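Local structure of phage tail sheath protein (Desulfitobacterium hafniense, 3HXL) at residues Leu119-Asn124 with Thr168-Ala173; Val133-Asp138 with Ala154-Val159; Ala240-Gly245 with Thr329-Thr334. The protein probably forms part of the contractile sheath around the tail tube of a phage or phage-like particle. One frame throughout, in Å; residues are numbered along the deposited sequence.

Contact 1 (Leu119-Asn124 with Thr168-Ala173)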
ATOM      1  N   LEU A 119      17.130   7.591 -30.100  1.00 27.55           N
ATOM      2  CA  LEU A 119      17.449   6.544 -31.063  1.00 26.72           C
ATOM      3  C   LEU A 119      18.764   6.845 -31.774  1.00 28.85           C
ATOM      4  O   LEU A 119      19.032   7.985 -32.146  1.00 28.67           O
ATOM      5  CB  LEU A 119      16.333   6.431 -32.103  1.00 23.47           C
ATOM      6  CG  LEU A 119      16.648   5.566 -33.325  1.00 31.26           C
ATOM      7  CD1 LEU A 119      16.706   4.106 -32.918  1.00 32.33           C
ATOM      8  CD2 LEU A 119      15.587   5.784 -34.393  1.00 30.63           C
ATOM      9  N   VAL A 120      19.575   5.808 -31.951  1.00 28.37           N
ATOM     10  CA  VAL A 120      20.854   5.926 -32.637  1.00 30.84           C
ATOM     11  C   VAL A 120      20.961   4.788 -33.652  1.00 30.61           C
ATOM     12  O   VAL A 120      20.840   3.611 -33.295  1.00 25.41           O
ATOM     13  CB  VAL A 120      22.038   5.841 -31.642  1.00 32.59           C
ATOM     14  CG1 VAL A 120      23.366   5.862 -32.401  1.00 33.38           C
ATOM     15  CG2 VAL A 120      21.982   7.012 -30.666  1.00 29.08           C
ATOM     16  N   ILE A 121      21.166   5.149 -34.918  1.00 28.29           N
ATOM     17  CA  ILE A 121      21.290   4.177 -36.004  1.00 25.90           C
ATOM     18  C   ILE A 121      22.578   4.461 -36.771  1.00 25.70           C
ATOM     19  O   ILE A 121      22.710   5.491 -37.431  1.00 26.63           O
ATOM     20  CB  ILE A 121      20.086   4.264 -36.980  1.00 24.73           C
ATOM     21  CG1 ILE A 121      18.782   4.010 -36.220  1.00 28.10           C
ATOM     22  CG2 ILE A 121      20.230   3.228 -38.088  1.00 27.48           C
ATOM     23  CD1 ILE A 121      17.539   4.185 -37.073  1.00 34.79           C
ATOM     24  N   GLN A 122      23.530   3.544 -36.663  1.00 27.58           N
ATOM     25  CA  GLN A 122      24.812   3.693 -37.328  1.00 33.91           C
ATOM     26  C   GLN A 122      25.169   2.424 -38.087  1.00 35.26           C
ATOM     27  O   GLN A 122      24.912   1.311 -37.622  1.00 30.80           O
ATOM     28  CB  GLN A 122      25.900   4.010 -36.294  1.00 35.54           C
ATOM     29  CG  GLN A 122      25.698   5.337 -35.575  1.00 47.18           C
ATOM     30  CD  GLN A 122      26.087   6.534 -36.427  1.00 49.93           C
ATOM     31  OE1 GLN A 122      27.270   6.768 -36.677  1.00 55.25           O
ATOM     32  NE2 GLN A 122      25.092   7.290 -36.885  1.00 39.80           N
ATOM     33  N   GLU A 123      25.752   2.599 -39.268  1.00 39.37           N
ATOM     34  CA  GLU A 123      26.158   1.467 -40.083  1.00 33.57           C
ATOM     35  C   GLU A 123      27.129   0.630 -39.260  1.00 30.05           C
ATOM     36  O   GLU A 123      28.005   1.173 -38.583  1.00 29.28           O
ATOM     37  CB  GLU A 123      26.834   1.968 -41.360  1.00 38.09           C
ATOM     38  CG  GLU A 123      27.428   0.882 -42.235  1.00 44.37           C
ATOM     39  CD  GLU A 123      28.145   1.457 -43.442  1.00 40.03           C
ATOM     40  OE1 GLU A 123      27.473   2.089 -44.285  1.00 42.93           O
ATOM     41  OE2 GLU A 123      29.377   1.284 -43.541  1.00 43.21           O
ATOM     42  N   ASN A 124      26.959  -0.686 -39.304  1.00 31.78           N
ATOM     43  CA  ASN A 124      27.823  -1.594 -38.561  1.00 33.26           C
ATOM     44  C   ASN A 124      29.235  -1.536 -39.139  1.00 43.20           C
ATOM     45  O   ASN A 124      29.415  -1.505 -40.356  1.00 42.29           O
ATOM     46  CB  ASN A 124      27.262  -3.017 -38.639  1.00 34.83           C
ATOM     47  CG  ASN A 124      28.110  -4.023 -37.891  1.00 38.36           C
ATOM     48  OD1 ASN A 124      29.166  -4.444 -38.367  1.00 38.26           O
ATOM     49  ND2 ASN A 124      27.653  -4.412 -36.704  1.00 44.09           N
ATOM     50  N   THR A 168      17.647   4.024 -42.059  1.00 25.21           N
ATOM     51  CA  THR A 168      18.422   5.219 -42.374  1.00 29.18           C
ATOM     52  C   THR A 168      19.208   5.584 -41.117  1.00 32.77           C
ATOM     53  O   THR A 168      18.689   5.480 -40.008  1.00 33.84           O
ATOM     54  CB  THR A 168      17.504   6.408 -42.742  1.00 33.14           C
ATOM     55  OG1 THR A 168      16.942   6.197 -44.043  1.00 43.84           O
ATOM     56  CG2 THR A 168      18.287   7.714 -42.731  1.00 43.21           C
ATOM     57  N   GLU A 169      20.453   6.013 -41.290  1.00 32.13           N
ATOM     58  CA  GLU A 169      21.293   6.379 -40.153  1.00 34.17           C
ATOM     59  C   GLU A 169      20.848   7.643 -39.430  1.00 31.42           C
ATOM     60  O   GLU A 169      20.085   8.448 -39.960  1.00 34.74           O
ATOM     61  CB  GLU A 169      22.745   6.569 -40.598  1.00 30.84           C
ATOM     62  CG  GLU A 169      23.508   5.286 -40.863  1.00 40.87           C
ATOM     63  CD  GLU A 169      24.983   5.545 -41.124  1.00 48.45           C
ATOM     64  OE1 GLU A 169      25.300   6.231 -42.119  1.00 52.40           O
ATOM     65  OE2 GLU A 169      25.821   5.069 -40.328  1.00 45.55           O
ATOM     66  N   THR A 170      21.336   7.803 -38.206  1.00 30.74           N
ATOM     67  CA  THR A 170      21.050   8.980 -37.399  1.00 31.42           C
ATOM     68  C   THR A 170      22.015   9.007 -36.227  1.00 30.30           C
ATOM     69  O   THR A 170      22.198   8.004 -35.538  1.00 33.14           O
ATOM     70  CB  THR A 170      19.589   8.999 -36.864  1.00 38.89           C
ATOM     71  OG1 THR A 170      19.416  10.131 -36.002  1.00 27.05           O
ATOM     72  CG2 THR A 170      19.266   7.728 -36.094  1.00 33.39           C
ATOM     73  N   ALA A 171      22.651  10.153 -36.019  1.00 32.12           N
ATOM     74  CA  ALA A 171      23.600  10.307 -34.929  1.00 36.77           C
ATOM     75  C   ALA A 171      22.835  10.386 -33.616  1.00 36.52           C
ATOM     76  O   ALA A 171      23.350  10.018 -32.564  1.00 40.16           O
ATOM     77  CB  ALA A 171      24.434  11.574 -35.134  1.00 32.84           C
ATOM     78  N   GLY A 172      21.597  10.863 -33.688  1.00 38.47           N
ATOM     79  CA  GLY A 172      20.789  10.979 -32.491  1.00 38.34           C
ATOM     80  C   GLY A 172      19.418  11.532 -32.803  1.00 37.53           C
ATOM     81  O   GLY A 172      19.292  12.668 -33.259  1.00 36.57           O
ATOM     82  N   ALA A 173      18.394  10.720 -32.561  1.00 31.94           N
ATOM     83  CA  ALA A 173      17.016  11.119 -32.807  1.00 32.76           C
ATOM     84  C   ALA A 173      16.198  10.882 -31.544  1.00 33.86           C
ATOM     85  O   ALA A 173      15.612   9.818 -31.363  1.00 31.79           O
ATOM     86  CB  ALA A 173      16.439  10.315 -33.964  1.00 30.36           C
TER

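Contact 2 (Val133-Asp138 with Ala154-Val159)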
ATOM      1  N   VAL A 133      21.330  -0.545 -34.274  1.00 26.28           N
ATOM      2  CA  VAL A 133      20.258   0.287 -33.738  1.00 26.69           C
ATOM      3  C   VAL A 133      20.306   0.247 -32.217  1.00 26.69           C
ATOM      4  O   VAL A 133      20.032  -0.780 -31.595  1.00 24.85           O
ATOM      5  CB  VAL A 133      18.872  -0.199 -34.219  1.00 28.36           C
ATOM      6  CG1 VAL A 133      17.786   0.758 -33.738  1.00 23.53           C
ATOM      7  CG2 VAL A 133      18.860  -0.293 -35.733  1.00 23.25           C
ATOM      8  N   SER A 134      20.668   1.375 -31.623  1.00 24.79           N
ATOM      9  CA  SER A 134      20.770   1.448 -30.178  1.00 29.53           C
ATOM     10  C   SER A 134      19.711   2.350 -29.566  1.00 28.47           C
ATOM     11  O   SER A 134      19.311   3.361 -30.151  1.00 30.72           O
ATOM     12  CB  SER A 134      22.171   1.925 -29.788  1.00 32.60           C
ATOM     13  OG  SER A 134      23.149   0.997 -30.225  1.00 29.17           O
ATOM     14  N   THR A 135      19.248   1.960 -28.385  1.00 30.94           N
ATOM     15  CA  THR A 135      18.247   2.724 -27.660  1.00 28.77           C
ATOM     16  C   THR A 135      18.943   3.326 -26.447  1.00 25.10           C
ATOM     17  O   THR A 135      19.476   2.604 -25.600  1.00 26.06           O
ATOM     18  CB  THR A 135      17.084   1.820 -27.187  1.00 29.73           C
ATOM     19  OG1 THR A 135      16.515   1.152 -28.318  1.00 21.33           O
ATOM     20  CG2 THR A 135      16.004   2.648 -26.505  1.00 28.82           C
ATOM     21  N   LEU A 136      18.955   4.653 -26.381  1.00 27.16           N
ATOM     22  CA  LEU A 136      19.589   5.354 -25.276  1.00 26.17           C
ATOM     23  C   LEU A 136      18.570   5.992 -24.352  1.00 22.30           C
ATOM     24  O   LEU A 136      17.542   6.508 -24.795  1.00 25.45           O
ATOM     25  CB  LEU A 136      20.531   6.444 -25.795  1.00 23.70           C
ATOM     26  CG  LEU A 136      21.933   6.039 -26.273  1.00 29.30           C
ATOM     27  CD1 LEU A 136      21.845   5.017 -27.383  1.00 29.43           C
ATOM     28  CD2 LEU A 136      22.668   7.284 -26.739  1.00 29.93           C
ATOM     29  N   VAL A 137      18.874   5.944 -23.063  1.00 23.02           N
ATOM     30  CA  VAL A 137      18.028   6.532 -22.033  1.00 30.31           C
ATOM     31  C   VAL A 137      18.949   7.392 -21.181  1.00 31.26           C
ATOM     32  O   VAL A 137      19.852   6.876 -20.519  1.00 34.90           O
ATOM     33  CB  VAL A 137      17.380   5.449 -21.152  1.00 27.03           C
ATOM     34  CG1 VAL A 137      16.552   6.100 -20.057  1.00 33.55           C
ATOM     35  CG2 VAL A 137      16.507   4.543 -22.008  1.00 22.68           C
ATOM     36  N   ASP A 138      18.714   8.700 -21.199  1.00 28.77           N
ATOM     37  CA  ASP A 138      19.549   9.643 -20.465  1.00 39.71           C
ATOM     38  C   ASP A 138      20.992   9.501 -20.935  1.00 40.39           C
ATOM     39  O   ASP A 138      21.925   9.582 -20.138  1.00 37.73           O
ATOM     40  CB  ASP A 138      19.482   9.399 -18.954  1.00 38.64           C
ATOM     41  CG  ASP A 138      18.157   9.818 -18.347  1.00 30.43           C
ATOM     42  OD1 ASP A 138      17.576  10.823 -18.808  1.00 37.21           O
ATOM     43  OD2 ASP A 138      17.705   9.152 -17.396  1.00 31.46           O
ATOM     44  N   ALA A 154      13.418  -5.946 -33.040  1.00 34.92           N
ATOM     45  CA  ALA A 154      12.520  -6.529 -32.049  1.00 30.24           C
ATOM     46  C   ALA A 154      12.308  -5.500 -30.947  1.00 27.16           C
ATOM     47  O   ALA A 154      13.241  -4.807 -30.554  1.00 27.17           O
ATOM     48  CB  ALA A 154      13.131  -7.799 -31.473  1.00 31.17           C
ATOM     49  N   ALA A 155      11.081  -5.389 -30.452  1.00 27.86           N
ATOM     50  CA  ALA A 155      10.794  -4.431 -29.394  1.00 28.14           C
ATOM     51  C   ALA A 155      11.659  -4.725 -28.171  1.00 29.73           C
ATOM     52  O   ALA A 155      12.085  -5.860 -27.967  1.00 29.28           O
ATOM     53  CB  ALA A 155       9.320  -4.495 -29.019  1.00 26.66           C
ATOM     54  N   ASN A 156      11.941  -3.696 -27.377  1.00 30.69           N
ATOM     55  CA  ASN A 156      12.731  -3.875 -26.162  1.00 28.88           C
ATOM     56  C   ASN A 156      11.918  -3.371 -24.973  1.00 30.09           C
ATOM     57  O   ASN A 156      10.730  -3.089 -25.114  1.00 23.20           O
ATOM     58  CB  ASN A 156      14.079  -3.146 -26.262  1.00 24.96           C
ATOM     59  CG  ASN A 156      13.937  -1.677 -26.610  1.00 24.51           C
ATOM     60  OD1 ASN A 156      13.222  -0.929 -25.946  1.00 20.73           O
ATOM     61  ND2 ASN A 156      14.644  -1.253 -27.651  1.00 28.95           N
ATOM     62  N   ASP A 157      12.540  -3.256 -23.804  1.00 28.01           N
ATOM     63  CA  ASP A 157      11.803  -2.808 -22.628  1.00 29.48           C
ATOM     64  C   ASP A 157      11.487  -1.314 -22.641  1.00 33.14           C
ATOM     65  O   ASP A 157      10.790  -0.815 -21.756  1.00 31.98           O
ATOM     66  CB  ASP A 157      12.565  -3.150 -21.342  1.00 33.58           C
ATOM     67  CG  ASP A 157      12.891  -4.626 -21.227  1.00 36.35           C
ATOM     68  OD1 ASP A 157      12.052  -5.467 -21.617  1.00 39.14           O
ATOM     69  OD2 ASP A 157      13.991  -4.948 -20.726  1.00 48.25           O
ATOM     70  N   TRP A 158      11.978  -0.598 -23.647  1.00 28.26           N
ATOM     71  CA  TRP A 158      11.741   0.841 -23.713  1.00 22.05           C
ATOM     72  C   TRP A 158      10.912   1.351 -24.881  1.00 27.17           C
ATOM     73  O   TRP A 158      10.139   2.296 -24.723  1.00 22.29           O
ATOM     74  CB  TRP A 158      13.071   1.582 -23.707  1.00 25.01           C
ATOM     75  CG  TRP A 158      13.811   1.430 -22.438  1.00 29.87           C
ATOM     76  CD1 TRP A 158      14.752   0.488 -22.138  1.00 30.97           C
ATOM     77  CD2 TRP A 158      13.672   2.249 -21.276  1.00 24.45           C
ATOM     78  NE1 TRP A 158      15.218   0.677 -20.854  1.00 25.10           N
ATOM     79  CE2 TRP A 158      14.572   1.753 -20.305  1.00 24.82           C
ATOM     80  CE3 TRP A 158      12.880   3.361 -20.965  1.00 23.00           C
ATOM     81  CZ2 TRP A 158      14.695   2.329 -19.036  1.00 24.37           C
ATOM     82  CZ3 TRP A 158      13.002   3.935 -19.704  1.00 21.71           C
ATOM     83  CH2 TRP A 158      13.907   3.417 -18.756  1.00 23.06           C
ATOM     84  N   VAL A 159      11.082   0.745 -26.053  1.00 23.81           N
ATOM     85  CA  VAL A 159      10.341   1.192 -27.226  1.00 24.20           C
ATOM     86  C   VAL A 159       9.835   0.081 -28.132  1.00 27.02           C
ATOM     87  O   VAL A 159      10.254  -1.077 -28.034  1.00 19.96           O
ATOM     88  CB  VAL A 159      11.192   2.137 -28.102  1.00 23.75           C
ATOM     89  CG1 VAL A 159      11.645   3.338 -27.291  1.00 27.18           C
ATOM     90  CG2 VAL A 159      12.390   1.387 -28.668  1.00 18.02           C
TER

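Contact 3 (Ala240-Gly245 with Thr329-Thr334)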
ATOM      1  N   ALA A 240     -11.395  15.888   9.741  1.00 21.64           N
ATOM      2  CA  ALA A 240     -12.853  15.928   9.646  1.00 24.96           C
ATOM      3  C   ALA A 240     -13.458  14.540   9.428  1.00 25.28           C
ATOM      4  O   ALA A 240     -14.661  14.336   9.631  1.00 20.31           O
ATOM      5  CB  ALA A 240     -13.284  16.878   8.510  1.00 17.71           C
ATOM      6  N   ALA A 241     -12.630  13.588   9.005  1.00 18.77           N
ATOM      7  CA  ALA A 241     -13.092  12.222   8.770  1.00 20.23           C
ATOM      8  C   ALA A 241     -13.719  11.632  10.042  1.00 18.26           C
ATOM      9  O   ALA A 241     -14.685  10.868   9.969  1.00 20.31           O
ATOM     10  CB  ALA A 241     -11.916  11.340   8.301  1.00 18.48           C
ATOM     11  N   ASP A 242     -13.145  11.978  11.196  1.00 15.22           N
ATOM     12  CA  ASP A 242     -13.631  11.522  12.505  1.00 19.91           C
ATOM     13  C   ASP A 242     -14.060  10.054  12.459  1.00 20.86           C
ATOM     14  O   ASP A 242     -15.166   9.693  12.869  1.00 18.28           O
ATOM     15  CB  ASP A 242     -14.793  12.428  12.947  1.00 23.41           C
ATOM     16  CG  ASP A 242     -15.313  12.105  14.342  1.00 22.21           C
ATOM     17  OD1 ASP A 242     -14.561  11.533  15.160  1.00 21.65           O
ATOM     18  OD2 ASP A 242     -16.482  12.454  14.626  1.00 22.26           O
ATOM     19  N   TYR A 243     -13.157   9.213  11.965  1.00 18.37           N
ATOM     20  CA  TYR A 243     -13.420   7.791  11.816  1.00 18.37           C
ATOM     21  C   TYR A 243     -12.139   6.985  12.061  1.00 17.15           C
ATOM     22  O   TYR A 243     -11.064   7.374  11.598  1.00 12.48           O
ATOM     23  CB  TYR A 243     -13.958   7.544  10.408  1.00 15.59           C
ATOM     24  CG  TYR A 243     -14.281   6.098  10.111  1.00 16.24           C
ATOM     25  CD1 TYR A 243     -15.171   5.387  10.915  1.00 19.54           C
ATOM     26  CD2 TYR A 243     -13.687   5.439   9.033  1.00 14.93           C
ATOM     27  CE1 TYR A 243     -15.461   4.049  10.656  1.00 20.36           C
ATOM     28  CE2 TYR A 243     -13.973   4.097   8.764  1.00 17.44           C
ATOM     29  CZ  TYR A 243     -14.860   3.417   9.585  1.00 14.37           C
ATOM     30  OH  TYR A 243     -15.139   2.098   9.351  1.00 19.45           O
ATOM     31  N   GLU A 244     -12.260   5.874  12.788  1.00 13.27           N
ATOM     32  CA  GLU A 244     -11.100   5.028  13.116  1.00 17.73           C
ATOM     33  C   GLU A 244     -10.450   4.387  11.893  1.00 18.56           C
ATOM     34  O   GLU A 244      -9.325   3.878  11.966  1.00 14.90           O
ATOM     35  CB  GLU A 244     -11.492   3.921  14.110  1.00 14.01           C
ATOM     36  CG  GLU A 244     -12.491   2.899  13.569  1.00 18.01           C
ATOM     37  CD  GLU A 244     -13.935   3.281  13.871  1.00 20.71           C
ATOM     38  OE1 GLU A 244     -14.189   4.469  14.162  1.00 16.22           O
ATOM     39  OE2 GLU A 244     -14.808   2.392  13.816  1.00 19.12           O
ATOM     40  N   GLY A 245     -11.152   4.409  10.768  1.00 15.58           N
ATOM     41  CA  GLY A 245     -10.599   3.825   9.564  1.00 10.16           C
ATOM     42  C   GLY A 245      -9.737   4.810   8.796  1.00  9.59           C
ATOM     43  O   GLY A 245      -9.160   4.465   7.766  1.00 17.53           O
ATOM     44  N   THR A 329      -8.175   9.418  13.134  1.00 15.17           N
ATOM     45  CA  THR A 329      -9.030  10.597  13.273  1.00 15.36           C
ATOM     46  C   THR A 329     -10.242  10.522  14.189  1.00 19.91           C
ATOM     47  O   THR A 329     -10.931  11.529  14.373  1.00 19.72           O
ATOM     48  CB  THR A 329      -9.552  11.057  11.915  1.00  9.26           C
ATOM     49  OG1 THR A 329     -10.370  10.031  11.354  1.00 16.54           O
ATOM     50  CG2 THR A 329      -8.405  11.350  10.973  1.00 11.03           C
ATOM     51  N   LEU A 330     -10.534   9.356  14.750  1.00 14.05           N
ATOM     52  CA  LEU A 330     -11.703   9.250  15.618  1.00 12.76           C
ATOM     53  C   LEU A 330     -11.614  10.127  16.860  1.00 16.10           C
ATOM     54  O   LEU A 330     -10.718   9.950  17.691  1.00 16.79           O
ATOM     55  CB  LEU A 330     -11.928   7.799  16.051  1.00 13.68           C
ATOM     56  CG  LEU A 330     -13.129   7.612  16.983  1.00 17.00           C
ATOM     57  CD1 LEU A 330     -14.431   7.910  16.221  1.00 13.70           C
ATOM     58  CD2 LEU A 330     -13.149   6.176  17.491  1.00 16.01           C
ATOM     59  N   THR A 331     -12.545  11.075  16.984  1.00 14.77           N
ATOM     60  CA  THR A 331     -12.585  11.963  18.146  1.00 16.00           C
ATOM     61  C   THR A 331     -13.951  11.981  18.831  1.00 17.86           C
ATOM     62  O   THR A 331     -14.041  12.337  20.002  1.00 20.66           O
ATOM     63  CB  THR A 331     -12.224  13.433  17.798  1.00 19.12           C
ATOM     64  OG1 THR A 331     -13.137  13.933  16.814  1.00 24.41           O
ATOM     65  CG2 THR A 331     -10.803  13.526  17.272  1.00 21.06           C
ATOM     66  N   SER A 332     -15.008  11.610  18.110  1.00 19.75           N
ATOM     67  CA  SER A 332     -16.350  11.590  18.690  1.00 21.80           C
ATOM     68  C   SER A 332     -16.560  10.253  19.389  1.00 20.84           C
ATOM     69  O   SER A 332     -17.186   9.350  18.847  1.00 22.02           O
ATOM     70  CB  SER A 332     -17.415  11.771  17.604  1.00 20.04           C
ATOM     71  OG  SER A 332     -17.220  12.984  16.906  1.00 20.76           O
ATOM     72  N   PHE A 333     -16.037  10.130  20.600  1.00 24.20           N
ATOM     73  CA  PHE A 333     -16.155   8.889  21.337  1.00 23.19           C
ATOM     74  C   PHE A 333     -17.526   8.699  21.966  1.00 28.36           C
ATOM     75  O   PHE A 333     -18.185   9.663  22.367  1.00 19.80           O
ATOM     76  CB  PHE A 333     -15.064   8.827  22.405  1.00 25.97           C
ATOM     77  CG  PHE A 333     -13.683   9.092  21.869  1.00 23.51           C
ATOM     78  CD1 PHE A 333     -13.155   8.308  20.849  1.00 18.29           C
ATOM     79  CD2 PHE A 333     -12.916  10.138  22.377  1.00 19.25           C
ATOM     80  CE1 PHE A 333     -11.880   8.559  20.340  1.00 23.45           C
ATOM     81  CE2 PHE A 333     -11.641  10.398  21.877  1.00 21.03           C
ATOM     82  CZ  PHE A 333     -11.122   9.610  20.859  1.00 16.11           C
ATOM     83  N   THR A 334     -17.956   7.445  22.030  1.00 23.16           N
ATOM     84  CA  THR A 334     -19.238   7.107  22.623  1.00 24.26           C
ATOM     85  C   THR A 334     -19.034   5.968  23.604  1.00 22.97           C
ATOM     86  O   THR A 334     -17.921   5.467  23.767  1.00 23.63           O
ATOM     87  CB  THR A 334     -20.260   6.664  21.558  1.00 26.91           C
ATOM     88  OG1 THR A 334     -19.816   5.447  20.945  1.00 28.41           O
ATOM     89  CG2 THR A 334     -20.412   7.741  20.486  1.00 27.75           C
TER

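Contact 1 (Leu119-Asn124 with Thr168-Ala173)
Glu169 OE2 accepts the backbone N-H of Glu123 at 2.7 Å in a nearly straight bond, 166° at the hydrogen, and so extends beyond the last backbone bridge a pairing of two antiparallel strands in the beta-sandwich domain. The carboxylate is met on its anti side, with the donor somewhat out of its plane. In Glu169, CG is anti to the carbonyl carbon (chi1 -76°), and the extended chain beyond it passes Ile121 O and brings OE2 to the amide. The same oxygen packs against Glu123 CB, while the two carboxylates stay apart.

The strands are joined by two hydrogen-bonded pairs. Leu119 and Ala173 exchange both backbone bonds, with Ala173 N 2.8 Å from Leu119 O, and Ile121 and Thr170 also exchange two. Between the pairs the register slips by one residue, a beta bulge, and at Ala171 the second chain turns a corner. Gly172 CA lies 3.5 Å from Leu119 O as a C-H...O contact.

Leu119, Ile121, Thr170 and Ala173 share the inner face, where strands 97-100 and 103-107 meet them through Val98, Val100, Leu103 and Val105. There the methyl CG2 of Thr170 lies 3.7 Å from Ile121 CB, the two side chains crossing obliquely, and CG2 of Ile121 rests against Thr168 O. Gln122 belongs to the other face. Its chain bends at chi2 (-77°), which places CD; beyond it, Gln122 NE2 makes two weak hydrogen bonds, to Ile121 O at 3.0 Å and to Thr170 O at 3.3 Å.

Contact 2 (Val133-Asp138 with Ala154-Val159)
No backbone hydrogen bond joins Thr135 and Val137 to the loop 154-159 they face: the closest alpha carbons, those of Thr135 and Trp158, are 7.8 Å apart, and side chains from both segments fill the interval. This is face packing within the beta-sandwich domain, a strand on one side and an Asx turn on the other.

Asn156, its CG between the backbone N and the carbonyl carbon (chi1 54°), shapes the turn. Asn156 OD1 takes the N-H of Trp158 at 2.6 Å, in the plane of the amide carbonyl, and that of Val159 at 2.7 Å, tilted 30° from that plane. Two backbone donors thus grip one oxygen and fix the rotation of the amide, which turns ND2 toward the strand. There Asn156 ND2 and Thr135 OG1 meet tip to tip at 3.1 Å in a weak, bent hydrogen bond, and Asp143 OD2 is a second partner of ND2. Val159 CG2 comes up to the same hydroxyl oxygen.

Two residues further along the strand, Val137 sets a methyl on the indole of Trp158. Val137 CG2 lies 3.8 Å from the centroid of the Trp158 six-membered ring and 14° off its normal, a CH-pi contact squarely over the face, with CG1 nearer CZ3 and CH2. Thr135 CG2 packs more loosely on Trp158 CB.

Leu142 of strand 140-147 touches both Val137 and Trp158, whose ring also meets that of Trp44, while Ile117 of strand 117-123 lies against Thr135 and Val159, so the loop leading into strand 159-162 closes over three adjoining strands of the antiparallel sheet.

Contact 3 (Ala240-Gly245 with Thr329-Thr334)
Ala241 opens the contact with its methyl, CB lying 3.7 Å from Thr329 OG1 where the 3-10 segment ends. The loop 240-245, between strands 232-236 and 246-255 of the subtilisin-like domain, here meets the loop that leads to helix 344-364, the touching parts running 89° apart.

Asp242 follows, and its CA approaches Thr329 O as a C-H...O contact. CG is anti to the backbone N (chi1 -176°), and beyond it the carboxylate meets Thr331 and Ser332, the latter the centre of an inverse gamma turn. Asp242 OD1 accepts the N-H of Thr331 at 2.8 Å, nearly along its C-O axis, and the N-H of Ser332 at 3.0 Å on the syn side. Thr331 OG1 is also close to OD1, though whether its proton goes there is unsettled. On the other oxygen, Ser332 OG lies 2.5 Å from Asp242 OD2, a suspiciously short hydrogen bond whose exact length should not be pressed.

The CB of Tyr243 points away from 329-334, and its OH is hydrogen-bonded to Asp225 OD2. Its backbone takes part instead: Tyr243 O lies 2.8 Å from Thr329 OG1. That hydroxyl also has Val246 O within reach, so its one proton may go to either.

Glu244 runs alongside Leu330, both pointing the same way, with OE1 3.9 Å from Leu330 CD2. Its charge is taken up by a salt bridge to Lys337, which touches Leu330 as well.

The backbone N-H groups of Thr331 and Ser332, both on Asp242 OD1, should favour the charged form of this carboxylate, with the serine hydroxyl a likely further donor; in return, a single acidic side chain fixes successive residues of a loop with no regular secondary structure.

In the fold
After strands 35-40, 51-54 and 84-89 of the mixed sheet, the chain enters the beta-sandwich domain, where contact 1 closes the loop from strand 117-123 to strand 170-174 at one edge of the four-stranded sheet. Contact 2 is nested within that loop: strand 131-137, the next along, meets the loop 154-159 over the face of the sheet. The two touch through the probable bond Val120 O to Ser134 N and packing of Leu119 on Val133. Contact 3 follows in series, about 62 Å from contact 1 between centres, and closes the loop from residue 245 to 329, which holds strand 246-255 and helices 263-276 and 300-308. It ties the subtilisin-like domain to the approach to helix 344-364.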